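Local coordinates for protein endonuclease EndoMS (Thermococcus kodakarensis KOD1, PDB 5GKE) that binds DNA as a two-chain assembly and cuts it, acting as a mismatch restriction endonuclease, at residues K5-T10 and V18-S23; P12-L17 and L86-N91; S47-G52 and P74-P79; I56-K59 and S63-I66; V95-R98 and E103-E106. The protein carries 1 engineered substitution. All coordinates share one frame; numbering follows the deposited sequence.

Contact 1 (K5-T10 and V18-S23)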
# COMPACT_ATOMS: atom_id res chain seq x y z
N LYS A 5 10.28 -17.47 -25.01
CA LYS A 5 9.58 -16.73 -23.98
C LYS A 5 10.56 -16.16 -22.96
O LYS A 5 10.36 -15.04 -22.46
CB LYS A 5 8.53 -17.61 -23.30
CG LYS A 5 7.25 -16.83 -22.96
CD LYS A 5 6.00 -17.69 -22.83
CE LYS A 5 4.84 -17.03 -23.56
NZ LYS A 5 3.57 -17.81 -23.61
N VAL A 6 11.66 -16.87 -22.70
CA VAL A 6 12.65 -16.45 -21.71
C VAL A 6 14.07 -16.45 -22.25
O VAL A 6 14.49 -17.36 -22.93
CB VAL A 6 12.61 -17.36 -20.44
CG1 VAL A 6 13.72 -17.00 -19.43
CG2 VAL A 6 11.26 -17.29 -19.77
N THR A 7 14.83 -15.41 -21.90
CA THR A 7 16.24 -15.33 -22.21
C THR A 7 16.99 -15.06 -20.91
O THR A 7 16.61 -14.19 -20.16
CB THR A 7 16.54 -14.21 -23.22
OG1 THR A 7 15.55 -14.22 -24.26
CG2 THR A 7 17.90 -14.38 -23.81
N VAL A 8 18.05 -15.80 -20.64
CA VAL A 8 18.74 -15.69 -19.37
C VAL A 8 20.21 -15.61 -19.63
O VAL A 8 20.75 -16.44 -20.36
CB VAL A 8 18.47 -16.90 -18.43
CG1 VAL A 8 19.30 -16.78 -17.17
CG2 VAL A 8 17.02 -17.00 -18.08
N ILE A 9 20.88 -14.63 -19.05
CA ILE A 9 22.33 -14.62 -19.07
C ILE A 9 22.88 -14.37 -17.68
O ILE A 9 22.51 -13.40 -17.02
CB ILE A 9 22.88 -13.55 -20.00
CG1 ILE A 9 22.39 -13.77 -21.43
CG2 ILE A 9 24.41 -13.54 -19.96
CD1 ILE A 9 22.91 -12.74 -22.38
N THR A 10 23.76 -15.25 -17.23
CA THR A 10 24.43 -15.08 -15.96
C THR A 10 25.76 -14.38 -16.17
O THR A 10 26.38 -14.53 -17.22
CB THR A 10 24.64 -16.42 -15.25
OG1 THR A 10 25.29 -17.34 -16.14
CG2 THR A 10 23.29 -17.00 -14.83
N VAL A 18 23.38 -4.63 -21.87
CA VAL A 18 22.73 -3.60 -22.69
C VAL A 18 21.75 -4.20 -23.67
O VAL A 18 20.60 -3.74 -23.80
CB VAL A 18 23.78 -2.77 -23.46
CG1 VAL A 18 23.10 -1.83 -24.44
CG2 VAL A 18 24.66 -2.00 -22.49
N SER A 19 22.21 -5.23 -24.36
CA SER A 19 21.42 -5.91 -25.37
C SER A 19 20.08 -6.41 -24.81
O SER A 19 19.03 -6.18 -25.42
CB SER A 19 22.23 -7.07 -25.96
OG SER A 19 21.43 -7.82 -26.87
N LEU A 20 20.12 -7.08 -23.66
CA LEU A 20 18.91 -7.64 -23.06
C LEU A 20 17.98 -6.60 -22.48
O LEU A 20 16.76 -6.68 -22.66
CB LEU A 20 19.26 -8.63 -21.97
CG LEU A 20 19.57 -10.02 -22.52
CD1 LEU A 20 19.72 -11.04 -21.39
CD2 LEU A 20 18.47 -10.43 -23.45
N VAL A 21 18.53 -5.63 -21.77
CA VAL A 21 17.70 -4.54 -21.28
C VAL A 21 16.95 -3.90 -22.45
O VAL A 21 15.72 -3.81 -22.43
CB VAL A 21 18.51 -3.48 -20.56
CG1 VAL A 21 17.62 -2.33 -20.20
CG2 VAL A 21 19.16 -4.09 -19.30
N ASN A 22 17.70 -3.51 -23.48
CA ASN A 22 17.14 -2.86 -24.66
C ASN A 22 16.01 -3.68 -25.25
O ASN A 22 14.90 -3.18 -25.47
CB ASN A 22 18.20 -2.65 -25.73
CG ASN A 22 19.21 -1.58 -25.35
OD1 ASN A 22 18.97 -0.74 -24.47
ND2 ASN A 22 20.37 -1.61 -26.02
N SER A 23 16.33 -4.94 -25.49
CA SER A 23 15.38 -5.87 -26.07
C SER A 23 14.11 -5.97 -25.23
O SER A 23 13.00 -5.96 -25.77
CB SER A 23 16.03 -7.23 -26.22
OG SER A 23 15.04 -8.19 -26.55
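Leu20 reaches across from helix 14-27 to Thr7 and Ile9 on strand 6-10. The arrangement is a helix laid against the face of an antiparallel sheet. That sheet belongs to the N-terminal part of the chain, which holds the PH-like domain.

The contact itself is apolar and small. Thr7 and Ile9 both turn toward the helix, and Val8 between them points away. Leu20 divides its two methyls between them. CD2 of Leu20 meets CG2 of Thr7 at 4.0 Å, with the two side chains crossing at a slant. CG2 of Thr7 lies opposite the backbone N (chi1 of OG1 -43°), and this turns the methyl to the helix while OG1 reaches Arg119 in a hydrogen bond. No hydrogen bond joins the two segments.

The polar bonds of the backbone lie elsewhere. Thr7 and Ile9 pair with Val117 and Val115 of strand 111-118, and Leu20 packs on the same two valines, so it touches both neighbouring strands. Within the helix, Asn22 N binds Val18 O at 2.9 Å and Ser23 N binds Ser19 O at 3.0 Å.

The other face of strand 6-10 meets the second subunit, where Val8 packs on Thr10 of the second subunit and Val6 on Tyr113 of the second subunit.

Ile9 gives the closer of the two touches. Its CG1 lies opposite the carbonyl carbon (chi1 -59°), and the extended end brings CD1 to 3.7 Å from Leu20 CD1.

Contact 2 (P12-L17 and L86-N91)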
# COMPACT_ATOMS: atom_id res chain seq x y z
N PRO A 12 26.58 -11.35 -17.03
CA PRO A 12 26.71 -10.86 -18.40
C PRO A 12 27.81 -9.81 -18.58
O PRO A 12 28.21 -9.11 -17.64
CB PRO A 12 25.34 -10.25 -18.68
CG PRO A 12 24.85 -9.81 -17.33
CD PRO A 12 25.40 -10.79 -16.34
N SER A 13 28.32 -9.74 -19.80
CA SER A 13 29.14 -8.62 -20.24
C SER A 13 28.28 -7.38 -20.32
O SER A 13 27.05 -7.47 -20.37
CB SER A 13 29.75 -8.91 -21.60
OG SER A 13 28.72 -8.93 -22.58
N THR A 14 28.92 -6.21 -20.35
CA THR A 14 28.17 -4.97 -20.52
C THR A 14 27.29 -5.03 -21.76
O THR A 14 26.09 -4.74 -21.71
CB THR A 14 29.11 -3.77 -20.59
OG1 THR A 14 29.80 -3.65 -19.35
CG2 THR A 14 28.33 -2.48 -20.84
N GLU A 15 27.87 -5.45 -22.88
CA GLU A 15 27.13 -5.46 -24.13
C GLU A 15 25.98 -6.47 -24.04
O GLU A 15 24.91 -6.27 -24.60
CB GLU A 15 28.07 -5.76 -25.32
CG GLU A 15 29.19 -6.80 -25.08
CD GLU A 15 30.40 -6.31 -24.27
OE1 GLU A 15 30.40 -5.18 -23.74
OE2 GLU A 15 31.38 -7.10 -24.16
N GLU A 16 26.22 -7.55 -23.29
CA GLU A 16 25.17 -8.52 -23.01
C GLU A 16 24.05 -7.86 -22.17
O GLU A 16 22.86 -7.93 -22.53
CB GLU A 16 25.76 -9.74 -22.28
CG GLU A 16 26.24 -10.84 -23.24
CD GLU A 16 27.05 -11.95 -22.58
OE1 GLU A 16 27.62 -11.72 -21.49
OE2 GLU A 16 27.14 -13.05 -23.16
N LEU A 17 24.44 -7.19 -21.09
CA LEU A 17 23.51 -6.42 -20.25
C LEU A 17 22.68 -5.44 -21.07
O LEU A 17 21.45 -5.44 -21.00
CB LEU A 17 24.27 -5.65 -19.17
CG LEU A 17 23.44 -4.86 -18.15
CD1 LEU A 17 22.46 -5.78 -17.46
CD2 LEU A 17 24.37 -4.24 -17.13
N LEU A 86 19.01 2.58 -19.64
CA LEU A 86 20.28 2.16 -19.09
C LEU A 86 21.37 3.10 -19.54
O LEU A 86 21.58 3.28 -20.73
CB LEU A 86 20.60 0.72 -19.52
CG LEU A 86 21.98 0.14 -19.17
CD1 LEU A 86 22.27 0.20 -17.70
CD2 LEU A 86 22.09 -1.31 -19.69
N GLU A 87 22.06 3.70 -18.58
CA GLU A 87 23.14 4.62 -18.91
C GLU A 87 24.45 3.99 -18.56
O GLU A 87 24.59 3.36 -17.51
CB GLU A 87 22.99 5.96 -18.17
CG GLU A 87 21.85 6.79 -18.71
CD GLU A 87 21.71 8.14 -18.03
OE1 GLU A 87 22.38 8.36 -16.99
OE2 GLU A 87 20.94 8.97 -18.54
N LEU A 88 25.42 4.15 -19.46
CA LEU A 88 26.74 3.61 -19.22
C LEU A 88 27.59 4.71 -18.62
O LEU A 88 27.91 5.71 -19.26
CB LEU A 88 27.35 3.06 -20.51
CG LEU A 88 26.90 1.67 -20.97
CD1 LEU A 88 25.70 1.13 -20.22
CD2 LEU A 88 26.64 1.62 -22.48
N ARG A 89 27.93 4.49 -17.35
CA ARG A 89 28.75 5.36 -16.53
C ARG A 89 29.88 4.47 -16.06
O ARG A 89 30.14 3.44 -16.68
CB ARG A 89 27.97 5.96 -15.36
CG ARG A 89 26.74 6.76 -15.79
CD ARG A 89 26.06 7.46 -14.62
NE ARG A 89 24.76 8.00 -15.02
CZ ARG A 89 23.79 8.35 -14.18
NH1 ARG A 89 23.96 8.23 -12.87
NH2 ARG A 89 22.64 8.82 -14.66
N GLU A 90 30.60 4.89 -15.03
CA GLU A 90 31.60 4.04 -14.40
C GLU A 90 31.04 2.62 -14.19
O GLU A 90 31.74 1.63 -14.41
CB GLU A 90 32.05 4.65 -13.06
CG GLU A 90 30.92 5.27 -12.21
CD GLU A 90 30.40 6.63 -12.72
OE1 GLU A 90 30.88 7.10 -13.78
OE2 GLU A 90 29.51 7.21 -12.06
N ASN A 91 29.78 2.54 -13.79
CA ASN A 91 29.01 1.29 -13.83
C ASN A 91 27.74 1.51 -14.63
O ASN A 91 27.31 2.65 -14.82
CB ASN A 91 28.67 0.82 -12.43
CG ASN A 91 29.84 0.16 -11.74
OD1 ASN A 91 30.45 -0.79 -12.28
ND2 ASN A 91 30.17 0.64 -10.54
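Leu17 with Leu86, and Thr14 with Leu88, are the two touches that join these segments, and both are carbon on carbon. No hydrogen bond or salt bridge passes between the two segments.

In the inner pair the methine CG of Leu17 meets the methyl CD2 of Leu86 at 4.1 Å. The two side chains cross at about a right angle. Each has CG opposite its backbone N (chi1 -176° and 173°), and this carries the branches into the gap between helix and strand. Leu17 is buried. The outer pair is looser: CG2 of Thr14 is 4.4 Å from Leu88 CG, and both residues are exposed.

The first turn of helix 14-27 thus rests beside strand 86-88, at the rim of the antiparallel sheet. Leu86 continues the packing along the helix to Val18 and Val21. Leu17 also touches Pro92 and Val112.

The start of the helix is fixed by a capping box. Ser13 is the N-cap, and its OG accepts from Glu16 N at 2.9 Å. In return Ser13 N donates to Glu16 OE1 at 2.7 Å in a nearly straight bond (174°). OE1 takes it on its anti lone pair, the one away from OE2.

On the strand side Glu87 and Arg89 form a salt bridge through OE1 and NH2. The modelled separation is very short, and its exact length is doubtful. Arg89 NH1 makes a second salt bridge to Glu106, and Asn91 ND2 is hydrogen-bonded to Glu108.

Contact 3 (S47-G52 and P74-P79). With nucleotides of chain D.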
# COMPACT_ATOMS: atom_id res chain seq x y z
N SER A 47 15.96 9.21 -0.79
CA SER A 47 16.52 8.05 -0.09
C SER A 47 17.84 7.55 -0.68
O SER A 47 18.15 7.79 -1.84
CB SER A 47 15.51 6.90 -0.08
OG SER A 47 15.32 6.37 -1.38
N GLU A 48 18.59 6.82 0.14
CA GLU A 48 19.83 6.21 -0.29
C GLU A 48 19.91 4.78 0.21
O GLU A 48 19.57 4.48 1.36
CB GLU A 48 21.04 7.01 0.21
CG GLU A 48 21.26 8.34 -0.50
CD GLU A 48 21.68 8.19 -1.97
OE1 GLU A 48 22.34 7.18 -2.31
OE2 GLU A 48 21.35 9.09 -2.77
N LEU A 49 20.35 3.89 -0.66
CA LEU A 49 20.58 2.50 -0.28
C LEU A 49 21.98 2.08 -0.72
O LEU A 49 22.30 2.16 -1.91
CB LEU A 49 19.50 1.60 -0.89
CG LEU A 49 19.47 0.15 -0.42
CD1 LEU A 49 19.24 0.10 1.08
CD2 LEU A 49 18.41 -0.66 -1.18
N GLY A 50 22.80 1.64 0.23
CA GLY A 50 24.15 1.18 -0.08
C GLY A 50 24.23 -0.19 -0.74
O GLY A 50 23.20 -0.86 -0.93
N SER A 51 25.46 -0.61 -1.08
CA SER A 51 25.73 -1.86 -1.82
C SER A 51 25.10 -3.08 -1.19
O SER A 51 25.30 -3.35 -0.01
CB SER A 51 27.23 -2.11 -1.94
OG SER A 51 27.85 -1.21 -2.84
N GLY A 52 24.36 -3.83 -1.99
CA GLY A 52 23.68 -5.02 -1.52
C GLY A 52 23.05 -5.74 -2.69
O GLY A 52 22.82 -5.15 -3.76
N PRO A 74 8.67 -3.56 -1.97
CA PRO A 74 9.99 -3.28 -2.51
C PRO A 74 10.62 -2.14 -1.69
O PRO A 74 9.91 -1.26 -1.22
CB PRO A 74 9.69 -2.87 -3.95
CG PRO A 74 8.34 -2.17 -3.82
CD PRO A 74 7.59 -2.95 -2.77
N VAL A 75 11.93 -2.15 -1.52
CA VAL A 75 12.60 -1.08 -0.80
C VAL A 75 12.61 0.24 -1.60
O VAL A 75 12.58 1.32 -1.03
CB VAL A 75 14.04 -1.49 -0.42
CG1 VAL A 75 14.81 -1.85 -1.67
CG2 VAL A 75 14.75 -0.38 0.35
N ASN A 76 12.67 0.13 -2.93
CA ASN A 76 12.56 1.28 -3.83
C ASN A 76 11.72 0.92 -5.05
O ASN A 76 11.62 -0.27 -5.42
CB ASN A 76 13.93 1.79 -4.28
CG ASN A 76 14.63 2.65 -3.23
OD1 ASN A 76 15.66 2.28 -2.69
ND2 ASN A 76 14.07 3.82 -2.96
N TRP A 77 11.08 1.91 -5.65
CA TRP A 77 10.23 1.64 -6.80
C TRP A 77 9.91 2.88 -7.60
O TRP A 77 10.10 4.00 -7.13
CB TRP A 77 8.90 0.99 -6.37
CG TRP A 77 8.02 1.97 -5.65
CD1 TRP A 77 7.01 2.71 -6.18
CD2 TRP A 77 8.11 2.34 -4.28
NE1 TRP A 77 6.46 3.52 -5.22
CE2 TRP A 77 7.13 3.31 -4.04
CE3 TRP A 77 8.94 1.94 -3.22
CZ2 TRP A 77 6.93 3.89 -2.79
CZ3 TRP A 77 8.75 2.51 -1.98
CH2 TRP A 77 7.75 3.48 -1.78
N GLN A 78 9.42 2.66 -8.81
CA GLN A 78 8.63 3.66 -9.50
C GLN A 78 7.33 3.01 -9.95
O GLN A 78 7.33 1.86 -10.36
CB GLN A 78 9.37 4.24 -10.71
CG GLN A 78 10.47 5.22 -10.38
CD GLN A 78 9.95 6.62 -10.12
OE1 GLN A 78 9.12 6.84 -9.23
NE2 GLN A 78 10.44 7.59 -10.90
N PRO A 79 6.23 3.74 -9.86
CA PRO A 79 4.90 3.31 -10.32
C PRO A 79 4.78 3.38 -11.85
O PRO A 79 5.62 4.01 -12.48
CB PRO A 79 3.96 4.30 -9.61
CG PRO A 79 4.80 5.52 -9.41
CD PRO A 79 6.18 5.03 -9.14
P DG D 8 7.51 6.12 2.34
OP1 DG D 8 7.97 4.79 1.85
OP2 DG D 8 8.01 6.61 3.64
O5' DG D 8 7.86 7.19 1.22
C5' DG D 8 7.49 8.54 1.38
C4' DG D 8 6.99 9.11 0.07
O4' DG D 8 8.02 8.97 -0.93
C3' DG D 8 5.75 8.43 -0.50
O3' DG D 8 4.94 9.36 -1.18
C2' DG D 8 6.33 7.40 -1.46
C1' DG D 8 7.56 8.13 -1.98
N9 DG D 8 8.63 7.21 -2.33
C8 DG D 8 9.45 6.54 -1.47
N7 DG D 8 10.31 5.76 -2.06
C5 DG D 8 10.03 5.93 -3.41
C6 DG D 8 10.64 5.35 -4.54
O6 DG D 8 11.57 4.53 -4.57
N1 DG D 8 10.06 5.78 -5.73
C2 DG D 8 9.01 6.68 -5.81
N2 DG D 8 8.59 6.98 -7.05
N3 DG D 8 8.43 7.23 -4.76
C4 DG D 8 8.99 6.81 -3.60
O HOH W 1 17.23 4.33 -2.27
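Leu49 and Val75 form the tight part of this contact. They meet tip to tip, with Leu49 CD2 3.8 Å from Val75 CG1. Leu126 of the second subunit packs on Val75, and Glu125 of that subunit on Leu49.

Next to this, Ser47 and Asn76 are joined more loosely through a water. Ser47 OG donates to the water at 2.9 Å, and the water donates to Asn76 OD1 at 2.6 Å. Asn76 CG lies opposite the carbonyl carbon (chi1 -79°), which takes the amide to the guanine. Asn76 ND2 donates to O6 of DG8 of chain D at 3.1 Å, almost straight (173°). Trp77 N donates to the same O6 at 2.9 Å, so two bonds grip one base oxygen.

The guanine lies over one face of the Trp77 ring. Its C5 is 3.6 Å above the ring plane, toward the rim. OP1 of the nucleotide sits at the ring edge, in plane. Arg72 of the second subunit makes a cation-pi contact with Trp77. Gln78 OE1 and Trp77 O are modelled too close to the guanine for their contacts to be trusted.

Grip on one base by edge and face is consistent with a pocket for a base flipped out of the duplex.

Contact 4 (I56-K59 and S63-I66)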
# COMPACT_ATOMS: atom_id res chain seq x y z
N ILE A 56 15.69 -6.89 -9.14
CA ILE A 56 15.21 -5.69 -9.79
C ILE A 56 14.24 -6.07 -10.90
O ILE A 56 14.54 -6.94 -11.71
CB ILE A 56 16.38 -4.87 -10.36
CG1 ILE A 56 17.25 -4.36 -9.21
CG2 ILE A 56 15.87 -3.72 -11.22
CD1 ILE A 56 18.68 -4.04 -9.60
N ILE A 57 13.07 -5.46 -10.92
CA ILE A 57 12.09 -5.78 -11.95
C ILE A 57 11.62 -4.53 -12.67
O ILE A 57 11.30 -3.53 -12.03
CB ILE A 57 10.88 -6.51 -11.37
CG1 ILE A 57 11.28 -7.90 -10.89
CG2 ILE A 57 9.75 -6.61 -12.40
CD1 ILE A 57 10.16 -8.64 -10.24
N VAL A 58 11.63 -4.59 -13.99
CA VAL A 58 11.02 -3.53 -14.79
C VAL A 58 9.93 -4.12 -15.65
O VAL A 58 10.17 -4.99 -16.48
CB VAL A 58 12.06 -2.81 -15.66
CG1 VAL A 58 11.42 -1.63 -16.40
CG2 VAL A 58 13.21 -2.33 -14.80
N LYS A 59 8.71 -3.67 -15.41
CA LYS A 59 7.55 -4.06 -16.19
C LYS A 59 7.38 -3.17 -17.42
O LYS A 59 7.78 -2.01 -17.40
CB LYS A 59 6.30 -4.00 -15.32
CG LYS A 59 6.39 -4.74 -14.01
CD LYS A 59 5.01 -4.93 -13.42
CE LYS A 59 5.07 -5.72 -12.13
NZ LYS A 59 3.70 -6.00 -11.64
N SER A 63 6.48 0.22 -14.46
CA SER A 63 6.64 -0.16 -13.06
C SER A 63 8.04 -0.70 -12.85
O SER A 63 8.57 -1.47 -13.67
CB SER A 63 5.59 -1.19 -12.64
OG SER A 63 4.30 -0.74 -13.00
N PHE A 64 8.65 -0.25 -11.76
CA PHE A 64 10.05 -0.46 -11.50
C PHE A 64 10.12 -0.88 -10.05
O PHE A 64 9.69 -0.12 -9.19
CB PHE A 64 10.85 0.83 -11.74
CG PHE A 64 12.33 0.63 -11.85
CD1 PHE A 64 13.02 1.07 -12.96
CD2 PHE A 64 13.04 -0.03 -10.87
CE1 PHE A 64 14.38 0.86 -13.08
CE2 PHE A 64 14.40 -0.23 -10.98
CZ PHE A 64 15.07 0.20 -12.08
N LEU A 65 10.63 -2.09 -9.78
CA LEU A 65 10.69 -2.60 -8.40
C LEU A 65 12.08 -3.07 -8.02
O LEU A 65 12.70 -3.84 -8.74
CB LEU A 65 9.72 -3.77 -8.21
CG LEU A 65 8.31 -3.63 -8.77
CD1 LEU A 65 7.55 -4.92 -8.57
CD2 LEU A 65 7.58 -2.49 -8.10
N ILE A 66 12.56 -2.61 -6.88
CA ILE A 66 13.77 -3.16 -6.27
C ILE A 66 13.40 -3.91 -4.97
O ILE A 66 12.84 -3.33 -4.03
CB ILE A 66 14.82 -2.08 -5.95
CG1 ILE A 66 15.29 -1.38 -7.23
CG2 ILE A 66 16.01 -2.69 -5.22
CD1 ILE A 66 14.55 -0.14 -7.57
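Ser63 opens the pairing by accepting from Lys59 N through its carbonyl O at 2.8 Å. Its CB lies along the aliphatic chain of Lys59, 3.9 Å from Lys59 CD. The lysine is extended beyond CG, and its NZ is hydrogen-bonded to Gln68 O, Lys70 O and Lys71 O of the second subunit, and to His67 ND1 of that subunit. Ser63 OG binds Asp61 in the turn.

Phe64 stands opposite Val58 in a non-hydrogen-bonded pair. Its CG is opposite the backbone N (chi1 -164°), and this leans the ring across both neighbours on the facing strand. Val58 CG2 makes a CH-pi contact over one ring face, 4.0 Å from the ring centroid and 18° off the normal. The Ile56 and Phe64 side chains run side by side, and Ile56 CG2 comes within 3.8 Å of Phe64 CE2.

The two strands are the arms of an antiparallel beta hairpin in the PH-like domain. The axes of 56-58 and 64-66 run 174° apart.

Leu65 faces Ile57 in the hydrogen-bonded pair. Ile57 N donates to Leu65 O at 2.7 Å, and Leu65 N donates to Ile57 O at 2.8 Å. The side chains of Leu65 and Ile57 lie on the face of the sheet away from Phe64, where Ile57 also packs on Ile57 of the second subunit.

Ile66 returns to the Phe64 side and runs alongside Ile56, with CG1 4.1 Å from Ile56 CG1. Its backbone is bonded on its other edge to Asn76 of the next strand, 76-78.

Contact 5 (V95-R98 and E103-E106). With nucleotides of chain D.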
# COMPACT_ATOMS: atom_id res chain seq x y z
N VAL A 95 17.86 4.05 -14.84
CA VAL A 95 17.46 5.38 -14.41
C VAL A 95 15.97 5.59 -14.13
O VAL A 95 15.65 6.08 -13.06
CB VAL A 95 17.99 6.45 -15.37
CG1 VAL A 95 17.38 7.79 -15.05
CG2 VAL A 95 19.50 6.57 -15.17
N SER A 96 15.04 5.36 -15.05
CA SER A 96 13.63 5.54 -14.60
C SER A 96 13.21 6.95 -14.08
O SER A 96 13.28 7.25 -12.88
CB SER A 96 13.25 4.53 -13.53
OG SER A 96 11.85 4.58 -13.29
N ILE A 97 12.88 7.84 -15.01
CA ILE A 97 12.35 9.16 -14.69
C ILE A 97 10.81 9.19 -14.68
O ILE A 97 10.16 8.55 -15.49
CB ILE A 97 12.88 10.20 -15.69
CG1 ILE A 97 14.36 10.47 -15.42
CG2 ILE A 97 12.08 11.50 -15.64
CD1 ILE A 97 15.07 11.26 -16.51
N ARG A 98 10.23 9.94 -13.75
CA ARG A 98 8.79 10.12 -13.73
C ARG A 98 8.47 11.60 -13.85
O ARG A 98 9.19 12.48 -13.32
CB ARG A 98 8.21 9.54 -12.44
CG ARG A 98 6.72 9.37 -12.41
CD ARG A 98 6.31 8.78 -11.06
NE ARG A 98 4.87 8.88 -10.82
CZ ARG A 98 4.32 9.00 -9.62
NH1 ARG A 98 5.10 9.03 -8.55
NH2 ARG A 98 3.00 9.07 -9.47
N GLU A 103 10.20 12.64 -10.42
CA GLU A 103 10.89 11.64 -9.62
C GLU A 103 11.95 10.92 -10.45
O GLU A 103 11.69 10.51 -11.58
CB GLU A 103 9.90 10.63 -9.06
CG GLU A 103 8.83 11.24 -8.15
CD GLU A 103 8.11 10.19 -7.32
OE1 GLU A 103 8.34 10.16 -6.09
OE2 GLU A 103 7.31 9.42 -7.90
N THR A 104 13.15 10.76 -9.89
CA THR A 104 14.16 9.91 -10.50
C THR A 104 14.59 8.81 -9.55
O THR A 104 14.76 9.03 -8.35
CB THR A 104 15.40 10.71 -10.96
OG1 THR A 104 15.85 11.55 -9.90
CG2 THR A 104 15.08 11.55 -12.15
N LEU A 105 14.76 7.61 -10.10
CA LEU A 105 15.23 6.46 -9.36
C LEU A 105 16.52 5.93 -9.97
O LEU A 105 16.50 5.39 -11.04
CB LEU A 105 14.14 5.37 -9.36
CG LEU A 105 14.43 4.10 -8.55
CD1 LEU A 105 14.81 4.49 -7.13
CD2 LEU A 105 13.23 3.18 -8.54
N GLU A 106 17.66 6.04 -9.32
CA GLU A 106 18.87 5.56 -9.98
C GLU A 106 19.36 4.25 -9.39
O GLU A 106 19.59 4.15 -8.17
CB GLU A 106 19.98 6.60 -9.90
CG GLU A 106 19.84 7.72 -10.90
CD GLU A 106 21.02 8.66 -10.90
OE1 GLU A 106 21.69 8.76 -9.85
OE2 GLU A 106 21.27 9.29 -11.94
P DG D 8 7.51 6.12 2.34
OP1 DG D 8 7.97 4.79 1.85
OP2 DG D 8 8.01 6.61 3.64
O5' DG D 8 7.86 7.19 1.22
C5' DG D 8 7.49 8.54 1.38
C4' DG D 8 6.99 9.11 0.07
O4' DG D 8 8.02 8.97 -0.93
C3' DG D 8 5.75 8.43 -0.50
O3' DG D 8 4.94 9.36 -1.18
C2' DG D 8 6.33 7.40 -1.46
C1' DG D 8 7.56 8.13 -1.98
N9 DG D 8 8.63 7.21 -2.33
C8 DG D 8 9.45 6.54 -1.47
N7 DG D 8 10.31 5.76 -2.06
C5 DG D 8 10.03 5.93 -3.41
C6 DG D 8 10.64 5.35 -4.54
O6 DG D 8 11.57 4.53 -4.57
N1 DG D 8 10.06 5.78 -5.73
C2 DG D 8 9.01 6.68 -5.81
N2 DG D 8 8.59 6.98 -7.05
N3 DG D 8 8.43 7.23 -4.76
C4 DG D 8 8.99 6.81 -3.60
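Arg98 and Glu103 lie side by side across the end of a beta hairpin, whose arms are strands 92-98 and 103-109 of the PH-like domain. Arg98 has CG opposite its backbone N (chi1 -167°) and is extended as far as NE. This runs it out alongside the extended Glu103. The two form a salt bridge through NH1 of Arg98 and OE2 of Glu103. OE2 sits at the guanidinium edge, near its plane, while the carboxylate plane is turned 54° from it. The modelled length is very short and is doubtful.

The same OE2 also accepts from N2 of DG8 of chain D at 2.9 Å. The other oxygen, OE1, is held by Arg44 in a second salt bridge and by Tyr41 OH. These bonds fix the carboxylate at the guanine amino group. The two arginines probably favour its charged form.

Ile97 and Thr104 make the other side-by-side pair, on the far side of the sheet. Ile97 CG1 packs against Thr104 CG2 at 3.5 Å.

Backbone bonds join the arms between these two faces. Arg98 N donates to Glu103 O at 2.7 Å, and Glu103 N donates to Arg98 O at 3.1 Å. Toward Val95 the pairing becomes irregular. Ser96 has a positive phi (60°), which kinks the chain, and its O takes the bond from Leu105 N at 3.2 Å.

Leu105 packs on Asn76 and Gln78, and its CD1 is 4.1 Å from O6 of DG8 of chain D.

From the N terminus, contact 1 closes first and folds helix 14-27 back on strand 6-10. Contact 2 starts inside that loop and ends far along the chain at strand 86-88, so the two cross and share the helix. They also touch, through Val18 and Leu86. Contact 3 is nested in the long loop closed by contact 2, and the hairpin of contact 4 is nested in contact 3. These two join where strands 64-67 and 76-78 pair side by side. Contact 5 follows in series as a second hairpin. It meets contact 3 at Gln78 and the bound guanine, contact 4 at Phe64 and Ile66, and contact 2 through Arg89 and Glu106. All five reach the same sheet.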